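Long-range contact in chitosanase (Bacillus subtilis subsp. subtilis str. 168, PDB 7C6C), which cleaves internal beta-(1->4) linkages between D-glucosamine units of partly acetylated chitosan as a secreted family 46 glycoside hydrolase: residues L181-M193 / W204-A218. Sequence-based numbering, arbitrary orientation.
Sequences LNKFLDVRYDDLM and WRESVARVDVLRSIA. With LMR ((2S)-2-hydroxybutanedioic acid), chain B.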
loop_
_atom_site.group_PDB
_atom_site.type_symbol
_atom_site.label_atom_id
_atom_site.label_comp_id
_atom_site.label_asym_id
_atom_site.label_seq_id
_atom_site.Cartn_x
_atom_site.Cartn_y
_atom_site.Cartn_z
ATOM N N LEU A 181 -3.405 18.025 4.424
ATOM C CA LEU A 181 -2.778 16.737 4.699
ATOM C C LEU A 181 -2.961 16.329 6.156
ATOM O O LEU A 181 -3.148 15.146 6.452
ATOM C CB LEU A 181 -1.299 16.776 4.323
ATOM C CG LEU A 181 -0.566 15.433 4.403
ATOM C CD1 LEU A 181 -1.150 14.440 3.404
ATOM C CD2 LEU A 181 0.928 15.641 4.186
ATOM N N ASN A 182 -2.914 17.288 7.083
ATOM C CA ASN A 182 -3.178 16.946 8.478
ATOM C C ASN A 182 -4.594 16.413 8.650
ATOM O O ASN A 182 -4.818 15.445 9.389
ATOM C CB ASN A 182 -2.930 18.152 9.378
ATOM C CG ASN A 182 -1.459 18.463 9.524
ATOM O OD1 ASN A 182 -0.612 17.581 9.396
ATOM N ND2 ASN A 182 -1.146 19.721 9.797
ATOM N N LYS A 183 -5.560 17.010 7.952
ATOM C CA LYS A 183 -6.922 16.496 8.012
ATOM C C LYS A 183 -7.023 15.127 7.351
ATOM O O LYS A 183 -7.759 14.257 7.831
ATOM C CB LYS A 183 -7.896 17.492 7.383
ATOM C CG LYS A 183 -7.835 18.875 8.014
ATOM C CD LYS A 183 -9.206 19.373 8.454
ATOM C CE LYS A 183 -9.119 20.773 9.063
ATOM N NZ LYS A 183 -10.261 21.076 9.976
ATOM N N PHE A 184 -6.288 14.914 6.252
ATOM C CA PHE A 184 -6.270 13.601 5.617
ATOM C C PHE A 184 -5.758 12.537 6.577
ATOM O O PHE A 184 -6.326 11.443 6.667
ATOM C CB PHE A 184 -5.398 13.632 4.363
ATOM C CG PHE A 184 -5.455 12.358 3.566
ATOM C CD1 PHE A 184 -4.615 11.295 3.860
ATOM C CD2 PHE A 184 -6.380 12.209 2.543
ATOM C CE1 PHE A 184 -4.690 10.119 3.138
ATOM C CE2 PHE A 184 -6.452 11.037 1.815
ATOM C CZ PHE A 184 -5.607 9.993 2.115
ATOM N N LEU A 185 -4.675 12.838 7.294
ATOM C CA LEU A 185 -4.139 11.877 8.251
ATOM C C LEU A 185 -5.152 11.582 9.355
ATOM O O LEU A 185 -5.279 10.436 9.796
ATOM C CB LEU A 185 -2.798 12.377 8.798
ATOM C CG LEU A 185 -1.664 12.396 7.765
ATOM C CD1 LEU A 185 -0.487 13.229 8.263
ATOM C CD2 LEU A 185 -1.210 10.980 7.447
ATOM N N ASP A 186 -5.907 12.600 9.787
ATOM C CA ASP A 186 -6.981 12.384 10.754
ATOM C C ASP A 186 -8.052 11.453 10.194
ATOM O O ASP A 186 -8.517 10.531 10.877
ATOM C CB ASP A 186 -7.634 13.719 11.115
ATOM C CG ASP A 186 -6.756 14.594 11.975
ATOM O OD1 ASP A 186 -5.732 14.108 12.496
ATOM O OD2 ASP A 186 -7.117 15.780 12.143
ATOM N N VAL A 187 -8.479 11.710 8.954
ATOM C CA VAL A 187 -9.501 10.890 8.314
ATOM C C VAL A 187 -9.013 9.455 8.164
ATOM O O VAL A 187 -9.753 8.497 8.417
ATOM C CB VAL A 187 -9.894 11.514 6.962
ATOM C CG1 VAL A 187 -10.664 10.520 6.105
ATOM C CG2 VAL A 187 -10.709 12.788 7.179
ATOM N N ARG A 188 -7.756 9.282 7.757
ATOM C CA ARG A 188 -7.222 7.934 7.609
ATOM C C ARG A 188 -7.133 7.222 8.952
ATOM O O ARG A 188 -7.477 6.040 9.053
ATOM C CB ARG A 188 -5.862 7.970 6.913
ATOM C CG ARG A 188 -5.317 6.585 6.655
ATOM C CD ARG A 188 -4.071 6.605 5.793
ATOM N NE ARG A 188 -3.611 5.245 5.557
ATOM C CZ ARG A 188 -2.385 4.922 5.159
ATOM N NH1 ARG A 188 -1.484 5.874 4.933
ATOM N NH2 ARG A 188 -2.064 3.641 4.993
ATOM N N TYR A 189 -6.672 7.921 9.993
ATOM C CA TYR A 189 -6.642 7.329 11.327
ATOM C C TYR A 189 -8.021 6.821 11.727
ATOM O O TYR A 189 -8.167 5.693 12.213
ATOM C CB TYR A 189 -6.146 8.359 12.344
ATOM C CG TYR A 189 -6.155 7.848 13.766
ATOM C CD1 TYR A 189 -5.059 7.174 14.287
ATOM C CD2 TYR A 189 -7.264 8.025 14.587
ATOM C CE1 TYR A 189 -5.061 6.699 15.582
ATOM C CE2 TYR A 189 -7.275 7.549 15.883
ATOM C CZ TYR A 189 -6.169 6.889 16.375
ATOM O OH TYR A 189 -6.162 6.409 17.665
ATOM N N ASP A 190 -9.045 7.653 11.537
ATOM C CA ASP A 190 -10.400 7.256 11.903
ATOM C C ASP A 190 -10.840 6.030 11.118
ATOM O O ASP A 190 -11.513 5.144 11.656
ATOM C CB ASP A 190 -11.366 8.414 11.662
ATOM C CG ASP A 190 -11.179 9.550 12.649
ATOM O OD1 ASP A 190 -10.561 9.332 13.713
ATOM O OD2 ASP A 190 -11.662 10.663 12.358
ATOM N N ASP A 191 -10.463 5.957 9.844
ATOM C CA ASP A 191 -10.864 4.813 9.034
ATOM C C ASP A 191 -10.154 3.537 9.473
ATOM O O ASP A 191 -10.754 2.456 9.471
ATOM C CB ASP A 191 -10.598 5.094 7.559
ATOM C CG ASP A 191 -11.185 4.037 6.666
ATOM O OD1 ASP A 191 -12.424 3.917 6.686
ATOM O OD2 ASP A 191 -10.429 3.327 5.971
ATOM N N LEU A 192 -8.877 3.645 9.850
ATOM C CA LEU A 192 -8.139 2.474 10.315
ATOM C C LEU A 192 -8.680 1.973 11.647
ATOM O O LEU A 192 -8.665 0.765 11.906
ATOM C CB LEU A 192 -6.649 2.797 10.433
ATOM C CG LEU A 192 -5.921 3.040 9.111
ATOM C CD1 LEU A 192 -4.515 3.551 9.385
ATOM C CD2 LEU A 192 -5.901 1.774 8.259
ATOM N N MET A 193 -9.164 2.882 12.494
ATOM C CA MET A 193 -9.686 2.494 13.800
ATOM C C MET A 193 -11.075 1.886 13.707
ATOM O O MET A 193 -11.413 1.010 14.505
ATOM C CB MET A 193 -9.694 3.709 14.733
ATOM C CG MET A 193 -8.288 4.117 15.130
ATOM S SD MET A 193 -7.424 2.903 16.145
ATOM C CE MET A 193 -8.178 3.205 17.742
ATOM N N TRP A 204 -6.109 -3.471 10.865
ATOM C CA TRP A 204 -5.965 -2.044 10.606
ATOM C C TRP A 204 -5.768 -1.258 11.896
ATOM O O TRP A 204 -5.012 -0.282 11.922
ATOM C CB TRP A 204 -7.151 -1.527 9.800
ATOM C CG TRP A 204 -7.000 -1.799 8.338
ATOM C CD1 TRP A 204 -6.086 -2.626 7.741
ATOM C CD2 TRP A 204 -7.766 -1.216 7.285
ATOM N NE1 TRP A 204 -6.249 -2.595 6.378
ATOM C CE2 TRP A 204 -7.272 -1.733 6.073
ATOM C CE3 TRP A 204 -8.828 -0.302 7.252
ATOM C CZ2 TRP A 204 -7.803 -1.370 4.837
ATOM C CZ3 TRP A 204 -9.346 0.065 6.029
ATOM C CH2 TRP A 204 -8.843 -0.478 4.835
ATOM N N ARG A 205 -6.391 -1.703 12.977
ATOM C CA ARG A 205 -6.221 -1.028 14.258
ATOM C C ARG A 205 -4.757 -1.111 14.698
ATOM O O ARG A 205 -4.235 -0.184 15.300
ATOM C CB ARG A 205 -7.169 -1.608 15.318
ATOM C CG ARG A 205 -8.564 -1.003 15.250
ATOM C CD ARG A 205 -9.602 -1.726 16.106
ATOM N NE ARG A 205 -10.944 -1.234 15.790
ATOM C CZ ARG A 205 -12.072 -1.928 15.934
ATOM N NH1 ARG A 205 -13.230 -1.375 15.605
ATOM N NH2 ARG A 205 -12.056 -3.161 16.416
ATOM N N GLU A 206 -4.097 -2.218 14.374
ATOM C CA GLU A 206 -2.693 -2.400 14.712
ATOM C C GLU A 206 -1.756 -1.637 13.788
ATOM O O GLU A 206 -0.546 -1.647 14.026
ATOM C CB GLU A 206 -2.336 -3.890 14.698
ATOM C CG GLU A 206 -2.435 -4.555 16.061
ATOM C CD GLU A 206 -1.481 -3.944 17.073
ATOM O OE1 GLU A 206 -1.948 -3.180 17.944
ATOM O OE2 GLU A 206 -0.264 -4.221 16.995
ATOM N N SER A 207 -2.283 -0.979 12.755
ATOM C CA SER A 207 -1.478 -0.284 11.760
ATOM C C SER A 207 -1.521 1.230 11.908
ATOM O O SER A 207 -0.858 1.926 11.132
ATOM C CB SER A 207 -1.947 -0.655 10.350
ATOM O OG SER A 207 -3.122 0.057 10.010
ATOM N N VAL A 208 -2.276 1.760 12.877
ATOM C CA VAL A 208 -2.481 3.203 12.960
ATOM C C VAL A 208 -1.185 3.963 13.178
ATOM O O VAL A 208 -1.117 5.154 12.864
ATOM C CB VAL A 208 -3.532 3.580 14.031
ATOM C CG1 VAL A 208 -4.886 3.014 13.664
ATOM C CG2 VAL A 208 -3.089 3.106 15.414
ATOM N N ALA A 209 -0.150 3.308 13.709
ATOM C CA ALA A 209 1.109 4.005 13.950
ATOM C C ALA A 209 1.682 4.611 12.675
ATOM O O ALA A 209 2.420 5.597 12.750
ATOM C CB ALA A 209 2.130 3.076 14.607
ATOM N N ARG A 210 1.372 4.046 11.503
ATOM C CA ARG A 210 1.904 4.621 10.269
ATOM C C ARG A 210 1.416 6.046 10.064
ATOM O O ARG A 210 2.148 6.880 9.517
ATOM C CB ARG A 210 1.597 3.725 9.064
ATOM C CG ARG A 210 0.142 3.684 8.622
ATOM C CD ARG A 210 -0.190 2.344 7.985
ATOM N NE ARG A 210 0.424 2.173 6.669
ATOM C CZ ARG A 210 0.501 0.997 6.052
ATOM N NH1 ARG A 210 0.056 -0.094 6.662
ATOM N NH2 ARG A 210 1.023 0.904 4.838
ATOM N N VAL A 211 0.197 6.350 10.516
ATOM C CA VAL A 211 -0.303 7.719 10.424
ATOM C C VAL A 211 0.573 8.660 11.242
ATOM O O VAL A 211 0.929 9.755 10.787
ATOM C CB VAL A 211 -1.783 7.789 10.847
ATOM C CG1 VAL A 211 -2.230 9.241 10.931
ATOM C CG2 VAL A 211 -2.649 7.021 9.863
ATOM N N ASP A 212 0.958 8.244 12.454
ATOM C CA ASP A 212 1.792 9.103 13.287
ATOM C C ASP A 212 3.209 9.227 12.742
ATOM O O ASP A 212 3.819 10.293 12.864
ATOM C CB ASP A 212 1.804 8.617 14.735
ATOM C CG ASP A 212 2.321 9.674 15.691
ATOM O OD1 ASP A 212 1.721 10.773 15.750
ATOM O OD2 ASP A 212 3.329 9.417 16.376
ATOM N N VAL A 213 3.757 8.167 12.141
ATOM C CA VAL A 213 5.080 8.284 11.530
ATOM C C VAL A 213 5.054 9.334 10.426
ATOM O O VAL A 213 5.948 10.186 10.325
ATOM C CB VAL A 213 5.567 6.916 11.015
ATOM C CG1 VAL A 213 6.844 7.081 10.204
ATOM C CG2 VAL A 213 5.793 5.963 12.172
ATOM N N LEU A 214 4.020 9.286 9.580
ATOM C CA LEU A 214 3.904 10.245 8.490
ATOM C C LEU A 214 3.667 11.652 9.025
ATOM O O LEU A 214 4.263 12.619 8.535
ATOM C CB LEU A 214 2.786 9.806 7.539
ATOM C CG LEU A 214 3.064 8.483 6.811
ATOM C CD1 LEU A 214 1.771 7.911 6.203
ATOM C CD2 LEU A 214 4.150 8.651 5.739
ATOM N N ARG A 215 2.824 11.782 10.049
ATOM C CA ARG A 215 2.600 13.090 10.646
ATOM C C ARG A 215 3.880 13.659 11.239
ATOM O O ARG A 215 4.093 14.874 11.196
ATOM C CB ARG A 215 1.496 13.015 11.700
ATOM C CG ARG A 215 0.824 14.363 11.913
ATOM C CD ARG A 215 -0.142 14.380 13.077
ATOM N NE ARG A 215 -1.222 13.400 12.962
ATOM C CZ ARG A 215 -2.383 13.608 12.337
ATOM N NH1 ARG A 215 -2.632 14.761 11.723
ATOM N NH2 ARG A 215 -3.301 12.653 12.328
ATOM N N SER A 216 4.743 12.803 11.798
ATOM C CA SER A 216 5.993 13.296 12.373
ATOM C C SER A 216 6.891 13.918 11.315
ATOM O O SER A 216 7.625 14.867 11.610
ATOM C CB SER A 216 6.720 12.169 13.105
ATOM O OG SER A 216 6.022 11.804 14.287
ATOM N N ILE A 217 6.855 13.397 10.085
ATOM C CA ILE A 217 7.601 14.017 8.994
ATOM C C ILE A 217 7.056 15.414 8.714
ATOM O O ILE A 217 7.816 16.377 8.541
ATOM C CB ILE A 217 7.562 13.123 7.739
ATOM C CG1 ILE A 217 8.104 11.718 8.039
ATOM C CG2 ILE A 217 8.319 13.785 6.599
ATOM C CD1 ILE A 217 7.955 10.750 6.892
ATOM N N ALA A 218 5.725 15.544 8.685
ATOM C CA ALA A 218 5.104 16.853 8.517
ATOM C C ALA A 218 5.511 17.799 9.639
ATOM O O ALA A 218 5.793 18.977 9.395
ATOM C CB ALA A 218 3.585 16.704 8.480
HETATM C C1 LMR B . 5.060 6.997 19.183
HETATM O O1A LMR B . 6.062 6.329 18.854
HETATM O O1B LMR B . 5.136 8.181 19.572
HETATM C C2 LMR B . 3.704 6.359 19.122
HETATM O O2 LMR B . 2.764 7.223 19.771
HETATM C C3 LMR B . 3.270 6.138 17.674
HETATM C C4 LMR B . 4.039 5.001 17.034
HETATM O O4A LMR B . 4.015 3.878 17.588
HETATM O O4B LMR B . 4.666 5.218 15.971
#
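Leu192 packs among Trp204, Ser207, Val208 and Val211. Its CD2 lies against the Trp204 indole, 3.7 Å from Trp204 CD2; its CB touches Val208 CG1, and its CD1 reaches Val211 CG2. Ser207 OG, close to both methyls of Leu192, donates to Trp204 O just before the type I turn Arg205-Val208 that links the two helical pieces. Val211 is a knob in the hole formed by Leu185, Arg188, Tyr189 and Leu192, with CG1 3.8 Å from Leu185 CB. Leu185 also backs Arg215, whose guanidinium lays one face on Leu185 CB, NH2 at 3.6 Å. The bend at chi3 (-58°) brings that guanidinium onto helix 181-193, where NH1 donates to Asn182 O (3.3 Å) and NH2 forms a salt bridge with Asp186 OD1 (2.8 Å), though as a hydrogen bond it is bent and weak. Asn182 O thus accepts from Asp186 N and Arg215 NH1 on opposite faces of its plane. At the other end Arg205 NE gives Met193 O a fairly straight bond of 2.6 Å, in the guanidinium plane. Arg188 and Arg210 come close beside Asp142, which forms salt bridges with both; Arg188 NH2 also bonds Gln146 OE1, and Arg210 also pairs with Glu19, the predicted proton donor. Helices 181-193 and 209-218 run antiparallel (168°), a helical pair of the lysozyme-like family 46 fold whose Arg210 reaches Glu19, with Arg188 linked through Asp142.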